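Local coordinates for protein cytochrome P450 (CYP102L1) (Mycobacterium phage Adler, PDB 6N6Q) that probably works as a heme-dependent monooxygenase of the cytochrome P450 family, activating oxygen at a protoporphyrin iron; its physiological substrate is not established, at residues Gln127-Thr132 with Met429-Ala434; Glu162-Ala167 with Arg422-His427; Ala167-Gln172 with Leu273-Ala278. One frame throughout, in Å; residues are numbered along the deposited sequence.

Contact 1: residues Gln127-Thr132 with Met429-Ala434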
loop_
_atom_site.group_PDB
_atom_site.type_symbol
_atom_site.label_atom_id
_atom_site.label_comp_id
_atom_site.label_asym_id
_atom_site.label_seq_id
_atom_site.Cartn_x
_atom_site.Cartn_y
_atom_site.Cartn_z
ATOM N N GLN A 127 -16.572 4.571 -11.843
ATOM C CA GLN A 127 -16.493 5.379 -13.057
ATOM C C GLN A 127 -15.255 6.267 -13.047
ATOM O O GLN A 127 -14.516 6.335 -14.038
ATOM C CB GLN A 127 -17.763 6.217 -13.206
ATOM C CG GLN A 127 -18.705 5.738 -14.303
ATOM C CD GLN A 127 -19.059 4.265 -14.182
ATOM O OE1 GLN A 127 -19.625 3.828 -13.176
ATOM N NE2 GLN A 127 -18.727 3.491 -15.211
ATOM N N ARG A 128 -15.002 6.942 -11.924
ATOM C CA ARG A 128 -13.859 7.846 -11.841
ATOM C C ARG A 128 -12.542 7.079 -11.866
ATOM O O ARG A 128 -11.561 7.538 -12.462
ATOM C CB ARG A 128 -13.965 8.696 -10.577
ATOM C CG ARG A 128 -13.574 10.152 -10.752
ATOM C CD ARG A 128 -14.567 11.037 -10.015
ATOM N NE ARG A 128 -15.046 10.387 -8.798
ATOM C CZ ARG A 128 -16.217 10.641 -8.223
ATOM N NH1 ARG A 128 -17.039 11.533 -8.758
ATOM N NH2 ARG A 128 -16.569 9.994 -7.120
ATOM N N ILE A 129 -12.501 5.911 -11.218
ATOM C CA ILE A 129 -11.306 5.072 -11.264
ATOM C C ILE A 129 -11.010 4.656 -12.699
ATOM O O ILE A 129 -9.890 4.823 -13.197
ATOM C CB ILE A 129 -11.472 3.845 -10.350
ATOM C CG1 ILE A 129 -11.619 4.274 -8.889
ATOM C CG2 ILE A 129 -10.294 2.896 -10.515
ATOM C CD1 ILE A 129 -11.846 3.116 -7.936
ATOM N N ALA A 130 -12.020 4.115 -13.387
ATOM C CA ALA A 130 -11.823 3.632 -14.750
ATOM C C ALA A 130 -11.459 4.770 -15.694
ATOM O O ALA A 130 -10.653 4.588 -16.615
ATOM C CB ALA A 130 -13.078 2.911 -15.238
ATOM N N ALA A 131 -12.046 5.950 -15.486
ATOM C CA ALA A 131 -11.695 7.100 -16.315
ATOM C C ALA A 131 -10.242 7.507 -16.117
ATOM O O ALA A 131 -9.586 7.953 -17.067
ATOM C CB ALA A 131 -12.624 8.275 -16.007
ATOM N N THR A 132 -9.721 7.358 -14.898
ATOM C CA THR A 132 -8.332 7.724 -14.638
ATOM C C THR A 132 -7.373 6.727 -15.275
ATOM O O THR A 132 -6.303 7.111 -15.764
ATOM C CB THR A 132 -8.097 7.826 -13.132
ATOM O OG1 THR A 132 -9.049 8.736 -12.566
ATOM C CG2 THR A 132 -6.694 8.333 -12.838
ATOM N N MET A 429 -6.428 -2.222 -8.546
ATOM C CA MET A 429 -5.319 -3.012 -9.072
ATOM C C MET A 429 -5.757 -3.899 -10.229
ATOM O O MET A 429 -4.977 -4.130 -11.159
ATOM C CB MET A 429 -4.697 -3.857 -7.959
ATOM C CG MET A 429 -3.882 -3.060 -6.948
ATOM S SD MET A 429 -3.002 -4.094 -5.761
ATOM C CE MET A 429 -4.363 -4.896 -4.915
ATOM N N VAL A 430 -6.996 -4.393 -10.199
ATOM C CA VAL A 430 -7.476 -5.253 -11.275
ATOM C C VAL A 430 -7.794 -4.435 -12.522
ATOM O O VAL A 430 -7.409 -4.808 -13.635
ATOM C CB VAL A 430 -8.697 -6.070 -10.809
ATOM C CG1 VAL A 430 -9.257 -6.887 -11.963
ATOM C CG2 VAL A 430 -8.315 -6.980 -9.656
ATOM N N ILE A 431 -8.500 -3.312 -12.357
ATOM C CA ILE A 431 -8.834 -2.472 -13.506
ATOM C C ILE A 431 -7.568 -1.979 -14.193
ATOM O O ILE A 431 -7.496 -1.918 -15.426
ATOM C CB ILE A 431 -9.731 -1.295 -13.077
ATOM C CG1 ILE A 431 -10.962 -1.795 -12.324
ATOM C CG2 ILE A 431 -10.154 -0.481 -14.289
ATOM C CD1 ILE A 431 -11.976 -0.708 -12.023
ATOM N N ALA A 432 -6.551 -1.619 -13.406
ATOM C CA ALA A 432 -5.303 -1.130 -13.981
ATOM C C ALA A 432 -4.604 -2.222 -14.781
ATOM O O ALA A 432 -4.143 -1.987 -15.904
ATOM C CB ALA A 432 -4.389 -0.601 -12.876
ATOM N N LEU A 433 -4.516 -3.428 -14.215
ATOM C CA LEU A 433 -3.845 -4.522 -14.910
ATOM C C LEU A 433 -4.662 -5.011 -16.098
ATOM O O LEU A 433 -4.100 -5.340 -17.149
ATOM C CB LEU A 433 -3.572 -5.670 -13.940
ATOM C CG LEU A 433 -2.382 -5.474 -13.002
ATOM C CD1 LEU A 433 -2.383 -6.537 -11.928
ATOM C CD2 LEU A 433 -1.084 -5.514 -13.789
ATOM N N ALA A 434 -5.988 -5.072 -15.949
ATOM C CA ALA A 434 -6.832 -5.533 -17.046
ATOM C C ALA A 434 -6.713 -4.614 -18.254
ATOM O O ALA A 434 -6.641 -5.083 -19.394
ATOM C CB ALA A 434 -8.286 -5.634 -16.591
#
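I431 does most of the work here, reaching from helix 422-439 to A130 and I129 on helix 119-145. Its two branches split the job. CG2 lies 4.5 Å from A130 CA, against the helix backbone itself, while CD1, at the end of the extended branch (chi2 -173°), comes within 4.3 Å of I129 CG2. That methyl of I129 stands anti to the backbone N and is turned at I431; the longer CG1 branch, with chi1 -63°, lies beside the N and goes on to pack on A167 of helix 152-169. With only a methyl at A130, the backbones can draw close: A130 CA and I431 CA are 6.9 Å apart. I431 also touches F320 of a loop.

The two helices correspond to D and L of the P450 fold, both members of its core bundle. Beside the contact, T132 OG1 donates to R128 O over 2.8 Å, so that hydroxyl is satisfied within its own helix. The touch is small and rather loose, burying 99 Å² in all, and no hydrogen bond or charge pair spans the two segments. Their association therefore rests on dispersion and on keeping branched aliphatic groups from water.

Contact 2: residues Glu162-Ala167 with Arg422-His427. With HEM (protoporphyrin IX containing Fe), chain E.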
loop_
_atom_site.group_PDB
_atom_site.type_symbol
_atom_site.label_atom_id
_atom_site.label_comp_id
_atom_site.label_asym_id
_atom_site.label_seq_id
_atom_site.Cartn_x
_atom_site.Cartn_y
_atom_site.Cartn_z
ATOM N N GLU A 162 -3.644 9.811 -8.573
ATOM C CA GLU A 162 -4.835 10.377 -9.196
ATOM C C GLU A 162 -6.068 9.529 -8.923
ATOM O O GLU A 162 -7.172 10.071 -8.801
ATOM C CB GLU A 162 -4.620 10.539 -10.700
ATOM C CG GLU A 162 -3.539 11.544 -11.058
ATOM C CD GLU A 162 -3.773 12.897 -10.415
ATOM O OE1 GLU A 162 -4.931 13.367 -10.408
ATOM O OE2 GLU A 162 -2.798 13.490 -9.908
ATOM N N ILE A 163 -5.907 8.209 -8.815
ATOM C CA ILE A 163 -7.053 7.345 -8.539
ATOM C C ILE A 163 -7.656 7.678 -7.179
ATOM O O ILE A 163 -8.873 7.835 -7.043
ATOM C CB ILE A 163 -6.648 5.863 -8.633
ATOM C CG1 ILE A 163 -6.442 5.463 -10.096
ATOM C CG2 ILE A 163 -7.696 4.976 -7.973
ATOM C CD1 ILE A 163 -6.140 3.999 -10.289
ATOM N N ILE A 164 -6.814 7.807 -6.153
ATOM C CA ILE A 164 -7.324 8.076 -4.811
ATOM C C ILE A 164 -7.871 9.496 -4.719
ATOM O O ILE A 164 -8.953 9.726 -4.167
ATOM C CB ILE A 164 -6.228 7.830 -3.760
ATOM C CG1 ILE A 164 -5.722 6.393 -3.853
ATOM C CG2 ILE A 164 -6.759 8.113 -2.366
ATOM C CD1 ILE A 164 -4.574 6.106 -2.927
ATOM N N SER A 165 -7.131 10.470 -5.255
ATOM C CA SER A 165 -7.538 11.863 -5.112
ATOM C C SER A 165 -8.815 12.156 -5.891
ATOM O O SER A 165 -9.727 12.810 -5.371
ATOM C CB SER A 165 -6.406 12.790 -5.557
ATOM O OG SER A 165 -6.107 12.621 -6.932
ATOM N N ARG A 166 -8.910 11.673 -7.133
ATOM C CA ARG A 166 -10.086 11.974 -7.944
ATOM C C ARG A 166 -11.297 11.169 -7.491
ATOM O O ARG A 166 -12.407 11.705 -7.410
ATOM C CB ARG A 166 -9.795 11.714 -9.420
ATOM C CG ARG A 166 -8.658 12.546 -9.984
ATOM C CD ARG A 166 -8.386 12.170 -11.428
ATOM N NE ARG A 166 -7.125 12.721 -11.915
ATOM C CZ ARG A 166 -6.736 12.673 -13.185
ATOM N NH1 ARG A 166 -7.514 12.107 -14.097
ATOM N NH2 ARG A 166 -5.573 13.197 -13.544
ATOM N N ALA A 167 -11.114 9.881 -7.197
ATOM C CA ALA A 167 -12.247 9.073 -6.764
ATOM C C ALA A 167 -12.635 9.356 -5.320
ATOM O O ALA A 167 -13.821 9.286 -4.977
ATOM C CB ALA A 167 -11.942 7.585 -6.942
ATOM N N ARG A 422 -8.659 -2.055 1.608
ATOM C CA ARG A 422 -8.387 -3.315 0.921
ATOM C C ARG A 422 -9.281 -3.478 -0.301
ATOM O O ARG A 422 -8.804 -3.794 -1.397
ATOM C CB ARG A 422 -8.571 -4.488 1.883
ATOM C CG ARG A 422 -8.416 -5.850 1.226
ATOM C CD ARG A 422 -8.565 -6.973 2.238
ATOM N NE ARG A 422 -8.335 -8.283 1.636
ATOM C CZ ARG A 422 -8.222 -9.412 2.329
ATOM N NH1 ARG A 422 -8.317 -9.393 3.652
ATOM N NH2 ARG A 422 -8.011 -10.560 1.699
ATOM N N GLN A 423 -10.588 -3.270 -0.130
ATOM C CA GLN A 423 -11.504 -3.386 -1.258
ATOM C C GLN A 423 -11.246 -2.304 -2.299
ATOM O O GLN A 423 -11.469 -2.528 -3.494
ATOM C CB GLN A 423 -12.951 -3.329 -0.771
ATOM C CG GLN A 423 -13.315 -4.423 0.227
ATOM C CD GLN A 423 -12.997 -4.041 1.662
ATOM O OE1 GLN A 423 -13.364 -2.961 2.125
ATOM N NE2 GLN A 423 -12.310 -4.929 2.374
ATOM N N PHE A 424 -10.772 -1.133 -1.868
ATOM C CA PHE A 424 -10.402 -0.090 -2.818
ATOM C C PHE A 424 -9.162 -0.491 -3.604
ATOM O O PHE A 424 -9.112 -0.330 -4.830
ATOM C CB PHE A 424 -10.171 1.233 -2.082
ATOM C CG PHE A 424 -9.985 2.417 -2.994
ATOM C CD1 PHE A 424 -8.746 2.702 -3.545
ATOM C CD2 PHE A 424 -11.049 3.254 -3.286
ATOM C CE1 PHE A 424 -8.574 3.791 -4.378
ATOM C CE2 PHE A 424 -10.884 4.345 -4.120
ATOM C CZ PHE A 424 -9.646 4.613 -4.667
ATOM N N ALA A 425 -8.147 -1.014 -2.914
ATOM C CA ALA A 425 -6.908 -1.396 -3.582
ATOM C C ALA A 425 -7.137 -2.547 -4.553
ATOM O O ALA A 425 -6.663 -2.515 -5.693
ATOM C CB ALA A 425 -5.847 -1.766 -2.546
ATOM N N GLN A 426 -7.867 -3.576 -4.119
ATOM C CA GLN A 426 -8.108 -4.720 -4.990
ATOM C C GLN A 426 -8.928 -4.334 -6.215
ATOM O O GLN A 426 -8.751 -4.920 -7.287
ATOM C CB GLN A 426 -8.796 -5.837 -4.208
ATOM C CG GLN A 426 -7.878 -6.522 -3.209
ATOM C CD GLN A 426 -8.630 -7.371 -2.205
ATOM O OE1 GLN A 426 -9.847 -7.255 -2.065
ATOM N NE2 GLN A 426 -7.906 -8.234 -1.498
ATOM N N HIS A 427 -9.812 -3.343 -6.086
ATOM C CA HIS A 427 -10.589 -2.906 -7.241
ATOM C C HIS A 427 -9.712 -2.164 -8.241
ATOM O O HIS A 427 -9.755 -2.441 -9.444
ATOM C CB HIS A 427 -11.758 -2.030 -6.793
ATOM C CG HIS A 427 -12.786 -1.810 -7.858
ATOM N ND1 HIS A 427 -13.589 -2.824 -8.336
ATOM C CD2 HIS A 427 -13.141 -0.696 -8.542
ATOM C CE1 HIS A 427 -14.396 -2.343 -9.265
ATOM N NE2 HIS A 427 -14.144 -1.055 -9.410
HETATM C CHA HEM E . -3.610 -0.103 6.885
HETATM C CHB HEM E . -1.470 -2.632 3.330
HETATM C CHC HEM E . -3.826 0.039 0.016
HETATM C CHD HEM E . -5.345 3.003 3.555
HETATM C C1A HEM E . -2.843 -1.045 6.229
HETATM C C2A HEM E . -2.047 -2.098 6.833
HETATM C C3A HEM E . -1.461 -2.790 5.854
HETATM C C4A HEM E . -1.857 -2.210 4.586
HETATM C CMA HEM E . -0.521 -3.997 6.049
HETATM C CAA HEM E . -1.888 -2.379 8.342
HETATM C CBA HEM E . -0.758 -1.506 8.881
HETATM C CGA HEM E . -0.438 -1.868 10.308
HETATM O O1A HEM E . -1.002 -2.868 10.825
HETATM O O2A HEM E . 0.388 -1.153 10.932
HETATM C C1B HEM E . -1.966 -2.170 2.125
HETATM C C2B HEM E . -1.727 -2.762 0.824
HETATM C C3B HEM E . -2.378 -2.025 -0.099
HETATM C C4B HEM E . -3.047 -0.942 0.599
HETATM C CMB HEM E . -0.860 -4.026 0.617
HETATM C CAB HEM E . -2.464 -2.203 -1.638
HETATM C CBB HEM E . -1.844 -3.160 -2.339
HETATM C C1C HEM E . -4.474 1.067 0.672
HETATM C C2C HEM E . -5.354 2.053 0.080
HETATM C C3C HEM E . -5.779 2.876 1.040
HETATM C C4C HEM E . -5.183 2.445 2.299
HETATM C CMC HEM E . -5.743 2.155 -1.411
HETATM C CAC HEM E . -6.739 4.062 0.776
HETATM C CBC HEM E . -7.189 4.865 1.745
HETATM C C1D HEM E . -5.021 2.423 4.768
HETATM C C2D HEM E . -5.316 2.958 6.085
HETATM C C3D HEM E . -4.841 2.104 6.999
HETATM C C4D HEM E . -4.224 0.991 6.303
HETATM C CMD HEM E . -6.050 4.285 6.379
HETATM C CAD HEM E . -4.932 2.269 8.534
HETATM C CBD HEM E . -6.277 1.752 9.035
HETATM C CGD HEM E . -6.331 1.823 10.541
HETATM O O1D HEM E . -7.448 2.006 11.094
HETATM O O2D HEM E . -5.260 1.706 11.193
HETATM N NA HEM E . -2.697 -1.148 4.857
HETATM N NB HEM E . -2.774 -1.065 1.948
HETATM N NC HEM E . -4.396 1.340 2.024
HETATM N ND HEM E . -4.354 1.223 4.944
HETATM FE FE HEM E . -3.439 0.171 3.428
#
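F424 stretches out from helix 422-439 and puts the far end of its ring among I163, I164 and A167. Chi1 of -171° sets CG anti to the backbone N, carrying the ring toward helix 152-169 across a gap in which the local axes stay 11.9 Å apart. I163 and I164 come at the ring obliquely from opposite sides of its plane, by different branches. I163 uses its CG2 methyl, 3.9 Å from F424 CZ; I164 uses the CG1 methylene, 3.9 Å from F424 CE1. One turn on from I163, the methyl of A167 sits at the ring edge near its plane, CB 4.4 Å from F424 CZ. On the same side of the ring as I164, F424 CD1 lies 3.7 Å from the heme methyl CMC, and neighbouring A425 brings CB to 3.5 Å from the vinyl carbon CAB.

Away from F424, where helix 152-169 packs against T132 of helix 119-145, R166 NE meets E162 OE1 at 2.7 Å in a salt bridge. OE1 accepts through its anti lone pair and lies 14° out of the guanidinium plane. E135 gives R166 a second carboxylate, and the backbone N atoms of F173 and N174 bind E162, so this buried carboxylate is well supplied with donors.

The local helix directions differ by 120°. This is the pairing of helices E and L in the P450 core bundle, where helix L runs along the proximal side of the heme.

Contact 3: residues Ala167-Gln172 with Leu273-Ala278. With HEM (protoporphyrin IX containing Fe), chain E.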
loop_
_atom_site.group_PDB
_atom_site.type_symbol
_atom_site.label_atom_id
_atom_site.label_comp_id
_atom_site.label_asym_id
_atom_site.label_seq_id
_atom_site.Cartn_x
_atom_site.Cartn_y
_atom_site.Cartn_z
ATOM N N ALA A 167 -11.114 9.881 -7.197
ATOM C CA ALA A 167 -12.247 9.073 -6.764
ATOM C C ALA A 167 -12.635 9.356 -5.320
ATOM O O ALA A 167 -13.821 9.286 -4.977
ATOM C CB ALA A 167 -11.942 7.585 -6.942
ATOM N N GLY A 168 -11.667 9.685 -4.470
ATOM C CA GLY A 168 -11.944 9.918 -3.066
ATOM C C GLY A 168 -12.337 11.342 -2.733
ATOM O O GLY A 168 -13.294 11.563 -1.985
ATOM N N PHE A 169 -11.608 12.319 -3.274
ATOM C CA PHE A 169 -11.847 13.722 -2.962
ATOM C C PHE A 169 -12.289 14.546 -4.162
ATOM O O PHE A 169 -12.542 15.746 -4.006
ATOM C CB PHE A 169 -10.586 14.362 -2.359
ATOM C CG PHE A 169 -9.759 13.419 -1.542
ATOM C CD1 PHE A 169 -8.465 13.106 -1.926
ATOM C CD2 PHE A 169 -10.271 12.842 -0.392
ATOM C CE1 PHE A 169 -7.695 12.236 -1.178
ATOM C CE2 PHE A 169 -9.508 11.969 0.362
ATOM C CZ PHE A 169 -8.217 11.666 -0.032
ATOM N N ASP A 170 -12.384 13.944 -5.350
ATOM C CA ASP A 170 -12.719 14.666 -6.578
ATOM C C ASP A 170 -11.746 15.818 -6.819
ATOM O O ASP A 170 -12.131 16.905 -7.253
ATOM C CB ASP A 170 -14.169 15.158 -6.555
ATOM C CG ASP A 170 -14.777 15.246 -7.942
ATOM O OD1 ASP A 170 -14.240 15.990 -8.789
ATOM O OD2 ASP A 170 -15.790 14.557 -8.187
ATOM N N TYR A 171 -10.471 15.576 -6.531
ATOM C CA TYR A 171 -9.415 16.553 -6.742
ATOM C C TYR A 171 -8.336 15.948 -7.627
ATOM O O TYR A 171 -7.996 14.769 -7.489
ATOM C CB TYR A 171 -8.804 17.018 -5.413
ATOM C CG TYR A 171 -7.952 18.257 -5.549
ATOM C CD1 TYR A 171 -8.521 19.522 -5.490
ATOM C CD2 TYR A 171 -6.581 18.165 -5.748
ATOM C CE1 TYR A 171 -7.750 20.661 -5.619
ATOM C CE2 TYR A 171 -5.801 19.299 -5.878
ATOM C CZ TYR A 171 -6.392 20.544 -5.812
ATOM O OH TYR A 171 -5.621 21.677 -5.941
ATOM N N GLN A 172 -7.803 16.757 -8.534
ATOM C CA GLN A 172 -6.776 16.328 -9.471
ATOM C C GLN A 172 -5.475 17.056 -9.165
ATOM O O GLN A 172 -5.462 18.284 -9.032
ATOM C CB GLN A 172 -7.210 16.592 -10.915
ATOM C CG GLN A 172 -6.134 16.316 -11.952
ATOM C CD GLN A 172 -6.663 16.372 -13.371
ATOM O OE1 GLN A 172 -7.788 15.947 -13.642
ATOM N NE2 GLN A 172 -5.857 16.902 -14.287
ATOM N N LEU A 273 -4.061 13.407 3.735
ATOM C CA LEU A 273 -2.649 13.057 3.632
ATOM C C LEU A 273 -2.438 11.565 3.840
ATOM O O LEU A 273 -1.586 10.954 3.186
ATOM C CB LEU A 273 -1.829 13.855 4.645
ATOM C CG LEU A 273 -1.626 15.345 4.374
ATOM C CD1 LEU A 273 -0.741 15.954 5.451
ATOM C CD2 LEU A 273 -1.022 15.557 2.996
ATOM N N THR A 274 -3.210 10.961 4.746
ATOM C CA THR A 274 -3.073 9.532 5.011
ATOM C C THR A 274 -3.432 8.709 3.780
ATOM O O THR A 274 -2.641 7.877 3.323
ATOM C CB THR A 274 -3.950 9.130 6.197
ATOM O OG1 THR A 274 -3.503 9.807 7.378
ATOM C CG2 THR A 274 -3.890 7.626 6.413
ATOM N N PHE A 275 -4.627 8.932 3.228
ATOM C CA PHE A 275 -5.053 8.176 2.056
ATOM C C PHE A 275 -4.111 8.395 0.880
ATOM O O PHE A 275 -3.928 7.494 0.054
ATOM C CB PHE A 275 -6.482 8.562 1.666
ATOM C CG PHE A 275 -7.501 8.312 2.745
ATOM C CD1 PHE A 275 -7.222 7.466 3.808
ATOM C CD2 PHE A 275 -8.743 8.921 2.690
ATOM C CE1 PHE A 275 -8.160 7.237 4.797
ATOM C CE2 PHE A 275 -9.687 8.695 3.675
ATOM C CZ PHE A 275 -9.394 7.852 4.730
ATOM N N LEU A 276 -3.493 9.575 0.797
ATOM C CA LEU A 276 -2.575 9.853 -0.300
ATOM C C LEU A 276 -1.298 9.032 -0.180
ATOM O O LEU A 276 -0.841 8.439 -1.160
ATOM C CB LEU A 276 -2.246 11.345 -0.355
ATOM C CG LEU A 276 -3.250 12.227 -1.096
ATOM C CD1 LEU A 276 -2.666 13.609 -1.337
ATOM C CD2 LEU A 276 -3.667 11.573 -2.404
ATOM N N VAL A 277 -0.703 8.986 1.009
ATOM C CA VAL A 277 0.591 8.323 1.154
ATOM C C VAL A 277 0.432 6.839 1.473
ATOM O O VAL A 277 1.201 6.011 0.979
ATOM C CB VAL A 277 1.451 9.049 2.211
ATOM C CG1 VAL A 277 0.825 8.955 3.594
ATOM C CG2 VAL A 277 2.864 8.489 2.218
ATOM N N ALA A 278 -0.567 6.469 2.277
ATOM C CA ALA A 278 -0.746 5.070 2.644
ATOM C C ALA A 278 -1.401 4.249 1.542
ATOM O O ALA A 278 -1.264 3.020 1.539
ATOM C CB ALA A 278 -1.576 4.959 3.924
HETATM C CHA HEM E . -3.610 -0.103 6.885
HETATM C CHB HEM E . -1.470 -2.632 3.330
HETATM C CHC HEM E . -3.826 0.039 0.016
HETATM C CHD HEM E . -5.345 3.003 3.555
HETATM C C1A HEM E . -2.843 -1.045 6.229
HETATM C C2A HEM E . -2.047 -2.098 6.833
HETATM C C3A HEM E . -1.461 -2.790 5.854
HETATM C C4A HEM E . -1.857 -2.210 4.586
HETATM C CMA HEM E . -0.521 -3.997 6.049
HETATM C CAA HEM E . -1.888 -2.379 8.342
HETATM C CBA HEM E . -0.758 -1.506 8.881
HETATM C CGA HEM E . -0.438 -1.868 10.308
HETATM O O1A HEM E . -1.002 -2.868 10.825
HETATM O O2A HEM E . 0.388 -1.153 10.932
HETATM C C1B HEM E . -1.966 -2.170 2.125
HETATM C C2B HEM E . -1.727 -2.762 0.824
HETATM C C3B HEM E . -2.378 -2.025 -0.099
HETATM C C4B HEM E . -3.047 -0.942 0.599
HETATM C CMB HEM E . -0.860 -4.026 0.617
HETATM C CAB HEM E . -2.464 -2.203 -1.638
HETATM C CBB HEM E . -1.844 -3.160 -2.339
HETATM C C1C HEM E . -4.474 1.067 0.672
HETATM C C2C HEM E . -5.354 2.053 0.080
HETATM C C3C HEM E . -5.779 2.876 1.040
HETATM C C4C HEM E . -5.183 2.445 2.299
HETATM C CMC HEM E . -5.743 2.155 -1.411
HETATM C CAC HEM E . -6.739 4.062 0.776
HETATM C CBC HEM E . -7.189 4.865 1.745
HETATM C C1D HEM E . -5.021 2.423 4.768
HETATM C C2D HEM E . -5.316 2.958 6.085
HETATM C C3D HEM E . -4.841 2.104 6.999
HETATM C C4D HEM E . -4.224 0.991 6.303
HETATM C CMD HEM E . -6.050 4.285 6.379
HETATM C CAD HEM E . -4.932 2.269 8.534
HETATM C CBD HEM E . -6.277 1.752 9.035
HETATM C CGD HEM E . -6.331 1.823 10.541
HETATM O O1D HEM E . -7.448 2.006 11.094
HETATM O O2D HEM E . -5.260 1.706 11.193
HETATM N NA HEM E . -2.697 -1.148 4.857
HETATM N NB HEM E . -2.774 -1.065 1.948
HETATM N NC HEM E . -4.396 1.340 2.024
HETATM N ND HEM E . -4.354 1.223 4.944
HETATM FE FE HEM E . -3.439 0.171 3.428
#
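The distal wall of the heme pocket, formed by the long central helix of the P450 fold (265-296), is backed here by the last turn or so of the helix that begins at 152: F169 packs on F275 and L276. The two phenyl groups meet at their edges. F169 CZ lies 3.9 Å from F275 CD2, each of these atoms near the plane of the other's ring, so this is not a face-to-face stack; CZ is just as near the F275 CB methylene. Farther round the F169 rim, CE1 meets L276 CD2 at 4.3 Å. The bond to CB of L276 does not aim at F169, but the end of the side chain comes nearer, CD2 lying near the plane of the F169 ring.

F275 is the go-between. Chi1 of -60° places its ring between F169 and the heme, and chi2 of -17° turns CD2 to F169 and CD1 to the vinyl carbon CBC, which CD1 approaches obliquely at 3.3 Å. F117 meets the same ring edge-to-face. T274 adds its CG2 methyl, 4.0 Å from the heme methyl CMD, and its hydroxyl is hydrogen-bonded to N270 O.

Just beyond F169, D170 takes positive phi (56°), and the chain turns away from the helical path.

At the C-terminal end of 273-278, A278 O stands 3.6 Å from the pyrrole nitrogen NC and is hydrogen-bonded to T282 OG1. A278 and T282 are the first and last residues of an Ala-Gly-Ser-Glu-Thr run, which matches the A/G-G-x-D/E-T motif that in other P450 enzymes lines the oxygen-binding groove of this helix.

Overall arrangement
All three contacts belong to the helical core of the P450 fold, with contact 2 in the middle: its centre lies about 9 Å from that of contact 1 and about 9 Å from that of contact 3, which are about 16 Å from each other. Contacts 1 and 2 share helix 422-439; contacts 2 and 3 share helix 152-169 and A167 itself. Along the chain they are nested, contact 3 inside the loop closed by contact 2, and that inside contact 1. Helices 119-145, 152-169, 265-296 and 422-439 are thus tied into the conserved four-helix bundle. Contacts 2 and 3 reach the heme through helices on its proximal and distal sides respectively.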